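Local coordinates for carbohydrate-binding protein (Flavonifractor plautii, PDB 6N1B) that probably removes the acetyl group from N-acetylgalactosamine of the blood group A antigen, a step in converting A-type to O-type blood, at residues L152-D157 / D191-I196. Sequence-based numbering, arbitrary orientation.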
loop_
_atom_site.group_PDB
_atom_site.type_symbol
_atom_site.label_atom_id
_atom_site.label_comp_id
_atom_site.label_asym_id
_atom_site.label_seq_id
_atom_site.Cartn_x
_atom_site.Cartn_y
_atom_site.Cartn_z
ATOM N N LEU A 152 0.567 -4.830 13.557
ATOM C CA LEU A 152 0.611 -6.092 12.797
ATOM C C LEU A 152 -0.466 -7.045 13.289
ATOM O O LEU A 152 -0.627 -7.248 14.535
ATOM C CB LEU A 152 1.967 -6.716 12.987
ATOM C CG LEU A 152 2.202 -8.148 12.528
ATOM C CD1 LEU A 152 2.018 -8.322 11.016
ATOM C CD2 LEU A 152 3.581 -8.626 12.947
ATOM N N ARG A 153 -1.197 -7.594 12.324
ATOM C CA ARG A 153 -2.091 -8.757 12.604
ATOM C C ARG A 153 -1.716 -9.827 11.585
ATOM O O ARG A 153 -1.478 -9.555 10.418
ATOM C CB ARG A 153 -3.580 -8.376 12.412
ATOM C CG ARG A 153 -4.145 -7.567 13.604
ATOM C CD ARG A 153 -5.578 -7.089 13.332
ATOM N NE ARG A 153 -6.120 -6.349 14.468
ATOM C CZ ARG A 153 -6.888 -6.839 15.444
ATOM N NH1 ARG A 153 -7.268 -8.099 15.451
ATOM N NH2 ARG A 153 -7.296 -6.024 16.432
ATOM N N ILE A 154 -1.730 -11.098 12.067
ATOM C CA ILE A 154 -1.342 -12.259 11.251
ATOM C C ILE A 154 -2.562 -13.176 11.086
ATOM O O ILE A 154 -3.446 -13.244 11.992
ATOM C CB ILE A 154 -0.201 -13.004 11.984
ATOM C CG1 ILE A 154 1.061 -12.141 12.012
ATOM C CG2 ILE A 154 0.095 -14.399 11.410
ATOM C CD1 ILE A 154 2.129 -12.555 12.993
ATOM N N SER A 155 -2.620 -13.867 9.926
ATOM C CA SER A 155 -3.694 -14.828 9.744
ATOM C C SER A 155 -3.139 -16.107 9.119
ATOM O O SER A 155 -2.305 -16.051 8.186
ATOM C CB SER A 155 -4.772 -14.254 8.806
ATOM O OG SER A 155 -5.890 -15.137 8.620
ATOM N N TYR A 156 -3.676 -17.240 9.614
ATOM C CA TYR A 156 -3.488 -18.530 9.034
ATOM C C TYR A 156 -4.582 -18.972 8.030
ATOM O O TYR A 156 -4.285 -19.787 7.114
ATOM C CB TYR A 156 -3.315 -19.593 10.093
ATOM C CG TYR A 156 -2.189 -19.417 11.046
ATOM C CD1 TYR A 156 -0.858 -19.640 10.594
ATOM C CD2 TYR A 156 -2.327 -19.075 12.350
ATOM C CE1 TYR A 156 0.209 -19.592 11.499
ATOM C CE2 TYR A 156 -1.264 -19.022 13.281
ATOM C CZ TYR A 156 0.020 -19.301 12.833
ATOM O OH TYR A 156 1.082 -19.276 13.697
ATOM N N ASP A 157 -5.800 -18.534 8.317
ATOM C CA ASP A 157 -6.977 -19.042 7.621
ATOM C C ASP A 157 -7.649 -18.041 6.725
ATOM O O ASP A 157 -8.580 -18.387 6.008
ATOM C CB ASP A 157 -8.031 -19.636 8.627
ATOM C CG ASP A 157 -8.647 -18.602 9.534
ATOM O OD1 ASP A 157 -8.359 -17.400 9.425
ATOM O OD2 ASP A 157 -9.433 -19.045 10.415
ATOM N N ASP A 191 -6.116 -7.441 19.884
ATOM C CA ASP A 191 -5.189 -8.491 19.453
ATOM C C ASP A 191 -4.364 -8.128 18.239
ATOM O O ASP A 191 -4.572 -8.613 17.103
ATOM C CB ASP A 191 -5.902 -9.808 19.300
ATOM C CG ASP A 191 -6.407 -10.372 20.606
ATOM O OD1 ASP A 191 -5.699 -10.264 21.623
ATOM O OD2 ASP A 191 -7.478 -10.963 20.616
ATOM N N PHE A 192 -3.394 -7.235 18.456
ATOM C CA PHE A 192 -2.394 -6.876 17.469
ATOM C C PHE A 192 -1.036 -6.872 18.115
ATOM O O PHE A 192 -0.967 -6.777 19.350
ATOM C CB PHE A 192 -2.748 -5.516 16.760
ATOM C CG PHE A 192 -2.753 -4.354 17.693
ATOM C CD1 PHE A 192 -1.541 -3.740 18.093
ATOM C CD2 PHE A 192 -3.950 -3.955 18.328
ATOM C CE1 PHE A 192 -1.559 -2.701 18.946
ATOM C CE2 PHE A 192 -3.929 -2.957 19.241
ATOM C CZ PHE A 192 -2.746 -2.329 19.545
ATOM N N ILE A 193 0.002 -6.827 17.311
ATOM C CA ILE A 193 1.390 -6.633 17.728
ATOM C C ILE A 193 1.812 -5.231 17.360
ATOM O O ILE A 193 1.594 -4.823 16.233
ATOM C CB ILE A 193 2.283 -7.733 17.117
ATOM C CG1 ILE A 193 1.929 -9.131 17.595
ATOM C CG2 ILE A 193 3.786 -7.440 17.297
ATOM C CD1 ILE A 193 2.526 -10.282 16.843
ATOM N N THR A 194 2.506 -4.556 18.311
ATOM C CA THR A 194 3.187 -3.306 18.006
ATOM C C THR A 194 4.553 -3.663 17.436
ATOM O O THR A 194 5.405 -4.203 18.169
ATOM C CB THR A 194 3.265 -2.370 19.182
ATOM O OG1 THR A 194 1.987 -2.027 19.653
ATOM C CG2 THR A 194 4.139 -1.179 18.849
ATOM N N ALA A 195 4.779 -3.466 16.144
ATOM C CA ALA A 195 6.064 -3.724 15.477
ATOM C C ALA A 195 7.039 -2.622 15.767
ATOM O O ALA A 195 8.228 -2.920 15.996
ATOM C CB ALA A 195 5.851 -3.954 14.021
ATOM N N ILE A 196 6.637 -1.355 15.679
ATOM C CA ILE A 196 7.500 -0.178 15.858
ATOM C C ILE A 196 6.691 0.866 16.525
ATOM O O ILE A 196 5.511 1.051 16.171
ATOM C CB ILE A 196 8.098 0.355 14.502
ATOM C CG1 ILE A 196 8.642 -0.777 13.633
ATOM C CG2 ILE A 196 9.160 1.364 14.728
ATOM C CD1 ILE A 196 8.928 -0.355 12.251
#
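Asp191 O sits over one face of the Arg153 guanidinium, offset toward its rim and 3.2 Å from Arg153 NH1, but the poor angle rules out a hydrogen bond. The planar group spends its N-H groups on others: NH1 donates to Trp161 O, NH2 to Gly188 O, and NH2 also forms a salt bridge with Glu108; these bonds, with one at NE, fix its rotation. A chain extended from CG to NE carries it past Phe192, whose CB is 4.0 Å from Arg153 CG; the guanidinium and ring planes are inclined by 48°, with Arg153 NH2 near the ring's edge, so this is no stack. Next to Arg153 and Phe192 in sequence, Leu152 and Ile193 form an antiparallel hydrogen-bonded pair joining the last two strands of a four-stranded antiparallel sheet, consistent with one blade of a beta-propeller. Ile193 N to Leu152 O is nearly straight (2.9 Å, 175°), whereas the return bond from Leu152 N to Ile193 O is weak at 127°. Both side chains lie on one face of the sheet, Leu152 CB 4.3 Å from Ile193 CB, and Ile154 CD1 reaches Ile193 CD1 at 4.5 Å. Farther along, Ala195 and Ile196 both oppose Val150 in a classic beta bulge.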